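Local coordinates for protein sensor histidine kinase (Rhodopseudomonas palustris, PDB 3VA9) that probably senses a signal through its four-helix-bundle sensor domain, the part described here, and relays it by ATP-dependent phosphorylation of a histidine in its kinase part, at residues D82-L87 with T127-L132; R39-T44 with L101-M106. One frame throughout, in Å; residues are numbered along the deposited sequence.

Interaction 1 of 2, residues D82-L87 with T127-L132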
loop_
_atom_site.group_PDB
_atom_site.type_symbol
_atom_site.label_atom_id
_atom_site.label_comp_id
_atom_site.label_asym_id
_atom_site.label_seq_id
_atom_site.Cartn_x
_atom_site.Cartn_y
_atom_site.Cartn_z
ATOM N N ASP A 82 -10.460 5.498 -5.007
ATOM C CA ASP A 82 -9.744 5.859 -6.224
ATOM C C ASP A 82 -8.464 6.588 -5.864
ATOM O O ASP A 82 -7.390 6.278 -6.381
ATOM C CB ASP A 82 -10.599 6.753 -7.118
ATOM C CG ASP A 82 -11.652 5.984 -7.867
ATOM O OD1 ASP A 82 -11.513 4.747 -7.967
ATOM O OD2 ASP A 82 -12.614 6.618 -8.358
ATOM N N GLU A 83 -8.588 7.556 -4.963
ATOM C CA GLU A 83 -7.447 8.355 -4.525
ATOM C C GLU A 83 -6.366 7.523 -3.830
ATOM O O GLU A 83 -5.185 7.631 -4.172
ATOM C CB GLU A 83 -7.922 9.522 -3.653
ATOM C CG GLU A 83 -8.635 10.594 -4.474
ATOM C CD GLU A 83 -9.762 11.295 -3.728
ATOM O OE1 GLU A 83 -9.789 11.251 -2.478
ATOM O OE2 GLU A 83 -10.623 11.898 -4.406
ATOM N N LEU A 84 -6.771 6.689 -2.873
ATOM C CA LEU A 84 -5.840 5.771 -2.212
ATOM C C LEU A 84 -5.085 4.933 -3.251
ATOM O O LEU A 84 -3.860 4.808 -3.200
ATOM C CB LEU A 84 -6.587 4.842 -1.249
ATOM C CG LEU A 84 -5.735 3.723 -0.639
ATOM C CD1 LEU A 84 -4.692 4.303 0.298
ATOM C CD2 LEU A 84 -6.595 2.693 0.091
ATOM N N ARG A 85 -5.835 4.379 -4.199
ATOM C CA ARG A 85 -5.283 3.507 -5.235
ATOM C C ARG A 85 -4.224 4.185 -6.093
ATOM O O ARG A 85 -3.220 3.566 -6.453
ATOM C CB ARG A 85 -6.398 2.997 -6.143
ATOM C CG ARG A 85 -5.901 2.022 -7.181
ATOM C CD ARG A 85 -6.421 0.636 -6.872
ATOM N NE ARG A 85 -5.549 -0.419 -7.373
ATOM C CZ ARG A 85 -5.979 -1.638 -7.681
ATOM N NH1 ARG A 85 -7.268 -1.933 -7.551
ATOM N NH2 ARG A 85 -5.127 -2.553 -8.121
ATOM N N LEU A 86 -4.465 5.447 -6.442
ATOM C CA LEU A 86 -3.464 6.247 -7.132
ATOM C C LEU A 86 -2.179 6.269 -6.311
ATOM O O LEU A 86 -1.083 6.041 -6.835
ATOM C CB LEU A 86 -3.964 7.683 -7.353
ATOM C CG LEU A 86 -2.956 8.680 -7.958
ATOM C CD1 LEU A 86 -2.457 8.194 -9.316
ATOM C CD2 LEU A 86 -3.555 10.077 -8.089
ATOM N N LEU A 87 -2.330 6.554 -5.022
ATOM C CA LEU A 87 -1.194 6.669 -4.112
ATOM C C LEU A 87 -0.483 5.326 -3.951
ATOM O O LEU A 87 0.742 5.268 -3.973
ATOM C CB LEU A 87 -1.650 7.209 -2.747
ATOM C CG LEU A 87 -2.126 8.675 -2.684
ATOM C CD1 LEU A 87 -2.795 9.003 -1.350
ATOM C CD2 LEU A 87 -0.991 9.654 -2.957
ATOM N N THR A 127 -2.642 8.904 5.618
ATOM C CA THR A 127 -3.672 9.935 5.606
ATOM C C THR A 127 -4.883 9.483 4.785
ATOM O O THR A 127 -6.038 9.664 5.191
ATOM C CB THR A 127 -3.118 11.242 5.005
ATOM O OG1 THR A 127 -1.982 11.672 5.765
ATOM C CG2 THR A 127 -4.182 12.342 4.992
ATOM N N SER A 128 -4.607 8.898 3.622
ATOM C CA SER A 128 -5.646 8.407 2.726
ATOM C C SER A 128 -6.484 7.314 3.390
ATOM O O SER A 128 -7.711 7.293 3.265
ATOM C CB SER A 128 -5.017 7.876 1.441
ATOM O OG SER A 128 -5.999 7.623 0.462
ATOM N N LEU A 129 -5.820 6.410 4.102
ATOM C CA LEU A 129 -6.521 5.340 4.804
ATOM C C LEU A 129 -7.365 5.870 5.975
ATOM O O LEU A 129 -8.455 5.364 6.235
ATOM C CB LEU A 129 -5.542 4.249 5.253
ATOM C CG LEU A 129 -5.015 3.359 4.119
ATOM C CD1 LEU A 129 -3.858 2.519 4.590
ATOM C CD2 LEU A 129 -6.124 2.476 3.558
ATOM N N SER A 130 -6.874 6.900 6.661
ATOM C CA SER A 130 -7.626 7.511 7.754
ATOM C C SER A 130 -8.923 8.138 7.257
ATOM O O SER A 130 -9.973 7.975 7.879
ATOM C CB SER A 130 -6.787 8.564 8.482
ATOM O OG SER A 130 -5.718 7.962 9.189
ATOM N N VAL A 131 -8.845 8.860 6.144
ATOM C CA VAL A 131 -10.027 9.476 5.552
ATOM C C VAL A 131 -11.120 8.437 5.316
ATOM O O VAL A 131 -12.289 8.670 5.631
ATOM C CB VAL A 131 -9.699 10.183 4.223
ATOM C CG1 VAL A 131 -10.974 10.504 3.467
ATOM C CG2 VAL A 131 -8.888 11.443 4.477
ATOM N N LEU A 132 -10.731 7.290 4.764
ATOM C CA LEU A 132 -11.662 6.188 4.555
ATOM C C LEU A 132 -12.218 5.642 5.878
ATOM O O LEU A 132 -13.426 5.416 6.011
ATOM C CB LEU A 132 -10.991 5.065 3.763
ATOM C CG LEU A 132 -10.892 5.264 2.249
ATOM C CD1 LEU A 132 -9.928 4.268 1.627
ATOM C CD2 LEU A 132 -12.270 5.162 1.601
#
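Leu-84 and Ser-128 meet at the centre of an antiparallel helix-helix contact, where helix 75-101 packs against helix 121-142 in the four-helix bundle of the CHASE3 sensor domain. The axes of the two short segments run at 162° to each other and approach to 9.6 Å. The small serine is consistent with the close approach of the backbones here, with the CA atoms of Leu-84 and Ser-128 5.6 Å apart. Ser-128 OG is anti to its backbone N (chi1 -169°) and lies against the other helix, 3.3 Å from both CA and CB of Leu-84. The CB of Ser-128 meets the tip of Leu-87, whose CD1 is 3.7 Å away. Leu-84 carries most of the apolar contact. Its two methyls share Leu-129 and differ in their other partners. CD1 also lies by OG and CB of Ser-128. CD2 touches CD2 of Leu-129 at 3.5 Å and, more loosely, CD1 of Leu-132 at 4.0 Å. The side chains of Leu-84 and Leu-132 cross at about a right angle. Ile-24 of helix 18-44 touches both Leu-129 and Leu-132, and Leu-64 of helix 47-70 touches Leu-84, so all four long helices meet around this point. An alanine in place of Leu-84 would probably open a gap beside Leu-129 and Leu-132 and leave their methyls without this partner. The two segments share no hydrogen bond or salt bridge. The contact between them thus depends on apolar packing and close fit rather than on directed polar bonds.

Interaction 2 of 2, residues R39-T44 with L101-M106; sequences RGFLLT and LGPERM
Leu-42 and Pro-103 bring the backbones close, with CA atoms 4.5 Å apart, where the last turns of helix 18-44 meet the link between helices 75-101 and 106-116. With CG anti to the backbone N (chi1 179°), the Phe-41 ring extends toward the link, where Pro-103 CD covers one face. This CD sits 4.0 Å from the ring centroid, displaced toward the rim near CE2, in a CH-pi contact. Leu-42 reaches the link with CD2, which lies 3.5 Å from the carbonyl carbon of Gly-102. This is the end of the four-helix bundle where helix 75-101 stops. Gly-102 leaves the helix with positive phi (70°), and a CB there would clash with OE1 of Glu-104. Arg-105, at the N-cap position of the next helix, folds back across the link. Its NE donates to Leu-101 O at 3.0 Å, in the carbonyl plane and on a lone pair. Its NH2 forms a salt bridge with OE2 of Glu-104. The Met-106 side chain bends at chi2 and chi3, and its CE lies near the carbonyl oxygen of Leu-42. On the other segment, Thr-44 OG1 donates to Gly-40 O at 2.8 Å.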
loop_
_atom_site.group_PDB
_atom_site.type_symbol
_atom_site.label_atom_id
_atom_site.label_comp_id
_atom_site.label_asym_id
_atom_site.label_seq_id
_atom_site.Cartn_x
_atom_site.Cartn_y
_atom_site.Cartn_z
ATOM N N ARG A 39 12.765 -4.085 1.777
ATOM C CA ARG A 39 13.941 -3.747 2.582
ATOM C C ARG A 39 14.704 -4.981 3.030
ATOM O O ARG A 39 15.925 -5.003 2.981
ATOM C CB ARG A 39 13.546 -2.901 3.789
ATOM C CG ARG A 39 12.974 -1.583 3.362
ATOM C CD ARG A 39 12.696 -0.657 4.520
ATOM N NE ARG A 39 12.183 0.595 3.982
ATOM C CZ ARG A 39 11.760 1.616 4.709
ATOM N NH1 ARG A 39 11.793 1.554 6.040
ATOM N NH2 ARG A 39 11.319 2.706 4.095
ATOM N N GLY A 40 13.984 -6.010 3.454
ATOM C CA GLY A 40 14.617 -7.264 3.838
ATOM C C GLY A 40 15.391 -7.908 2.692
ATOM O O GLY A 40 16.467 -8.475 2.908
ATOM N N PHE A 41 14.851 -7.809 1.474
ATOM C CA PHE A 41 15.495 -8.352 0.268
ATOM C C PHE A 41 16.777 -7.598 -0.083
ATOM O O PHE A 41 17.801 -8.213 -0.398
ATOM C CB PHE A 41 14.526 -8.319 -0.924
ATOM C CG PHE A 41 15.111 -8.850 -2.219
ATOM C CD1 PHE A 41 15.675 -10.119 -2.278
ATOM C CD2 PHE A 41 15.073 -8.084 -3.379
ATOM C CE1 PHE A 41 16.202 -10.614 -3.471
ATOM C CE2 PHE A 41 15.589 -8.574 -4.576
ATOM C CZ PHE A 41 16.156 -9.844 -4.621
ATOM N N LEU A 42 16.719 -6.267 -0.030
ATOM C CA LEU A 42 17.912 -5.448 -0.247
ATOM C C LEU A 42 19.005 -5.768 0.762
ATOM O O LEU A 42 20.189 -5.796 0.422
ATOM C CB LEU A 42 17.580 -3.966 -0.130
ATOM C CG LEU A 42 16.957 -3.231 -1.302
ATOM C CD1 LEU A 42 17.002 -1.739 -0.999
ATOM C CD2 LEU A 42 17.725 -3.549 -2.576
ATOM N N LEU A 43 18.601 -5.993 2.010
ATOM C CA LEU A 43 19.549 -6.249 3.092
ATOM C C LEU A 43 20.229 -7.609 2.994
ATOM O O LEU A 43 21.432 -7.724 3.246
ATOM C CB LEU A 43 18.837 -6.150 4.441
ATOM C CG LEU A 43 18.690 -4.746 5.024
ATOM C CD1 LEU A 43 17.713 -4.783 6.185
ATOM C CD2 LEU A 43 20.060 -4.165 5.447
ATOM N N THR A 44 19.455 -8.634 2.637
ATOM C CA THR A 44 19.911 -10.020 2.775
ATOM C C THR A 44 20.168 -10.742 1.461
ATOM O O THR A 44 20.953 -11.683 1.421
ATOM C CB THR A 44 18.908 -10.878 3.569
ATOM O OG1 THR A 44 17.686 -11.000 2.825
ATOM C CG2 THR A 44 18.629 -10.266 4.941
ATOM N N LEU A 101 16.364 -3.149 -8.998
ATOM C CA LEU A 101 17.785 -2.860 -8.862
ATOM C C LEU A 101 18.426 -3.864 -7.897
ATOM O O LEU A 101 19.457 -4.451 -8.203
ATOM C CB LEU A 101 18.013 -1.416 -8.415
ATOM C CG LEU A 101 17.699 -0.366 -9.490
ATOM C CD1 LEU A 101 17.613 1.036 -8.894
ATOM C CD2 LEU A 101 18.721 -0.419 -10.633
ATOM N N GLY A 102 17.807 -4.061 -6.739
ATOM C CA GLY A 102 18.156 -5.181 -5.882
ATOM C C GLY A 102 19.508 -5.109 -5.196
ATOM O O GLY A 102 20.294 -4.198 -5.453
ATOM N N PRO A 103 19.785 -6.086 -4.315
ATOM C CA PRO A 103 20.987 -6.118 -3.478
ATOM C C PRO A 103 22.265 -6.202 -4.310
ATOM O O PRO A 103 23.305 -5.705 -3.879
ATOM C CB PRO A 103 20.795 -7.387 -2.636
ATOM C CG PRO A 103 19.869 -8.241 -3.446
ATOM C CD PRO A 103 18.948 -7.285 -4.130
ATOM N N GLU A 104 22.182 -6.815 -5.489
ATOM C CA GLU A 104 23.336 -6.917 -6.383
ATOM C C GLU A 104 23.731 -5.545 -6.929
ATOM O O GLU A 104 24.817 -5.380 -7.485
ATOM C CB GLU A 104 23.070 -7.896 -7.534
ATOM C CG GLU A 104 22.122 -7.369 -8.627
ATOM C CD GLU A 104 20.638 -7.503 -8.276
ATOM O OE1 GLU A 104 20.310 -7.789 -7.106
ATOM O OE2 GLU A 104 19.793 -7.324 -9.181
ATOM N N ARG A 105 22.840 -4.568 -6.769
ATOM C CA ARG A 105 23.120 -3.180 -7.137
ATOM C C ARG A 105 22.772 -2.257 -5.972
ATOM O O ARG A 105 21.982 -1.312 -6.105
ATOM C CB ARG A 105 22.358 -2.784 -8.404
ATOM C CG ARG A 105 22.954 -3.395 -9.678
ATOM C CD ARG A 105 22.055 -3.201 -10.895
ATOM N NE ARG A 105 20.836 -4.006 -10.816
ATOM C CZ ARG A 105 20.093 -4.341 -11.868
ATOM N NH1 ARG A 105 20.442 -3.943 -13.086
ATOM N NH2 ARG A 105 19.002 -5.078 -11.703
ATOM N N MET A 106 23.387 -2.551 -4.830
ATOM C CA MET A 106 23.111 -1.866 -3.571
ATOM C C MET A 106 23.086 -0.335 -3.670
ATOM O O MET A 106 22.116 0.298 -3.256
ATOM C CB MET A 106 24.120 -2.309 -2.501
ATOM C CG MET A 106 23.792 -1.799 -1.103
ATOM S SD MET A 106 22.204 -2.429 -0.524
ATOM C CE MET A 106 22.568 -4.186 -0.457
#

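In the fold
From the N terminus, helix 18-44 runs the length of the bundle and supplies the first half of interaction 2 near its C-terminal end. Helix 47-70 returns, and helix 75-101 carries the first segment of interaction 1 in its N-terminal half. The same helix then leads into the link at 101-106, which closes the loop of interaction 2. Helix 106-116 follows, and helix 121-142 closes interaction 1. The two loops cross, since their segments alternate along the chain. Their centres are about 28 Å apart, on opposite sides of the chain's centre, and the two contacts do not touch. Interaction 2 ties one end of the bundle; interaction 1 ties helix 75-101 to helix 121-142 further along.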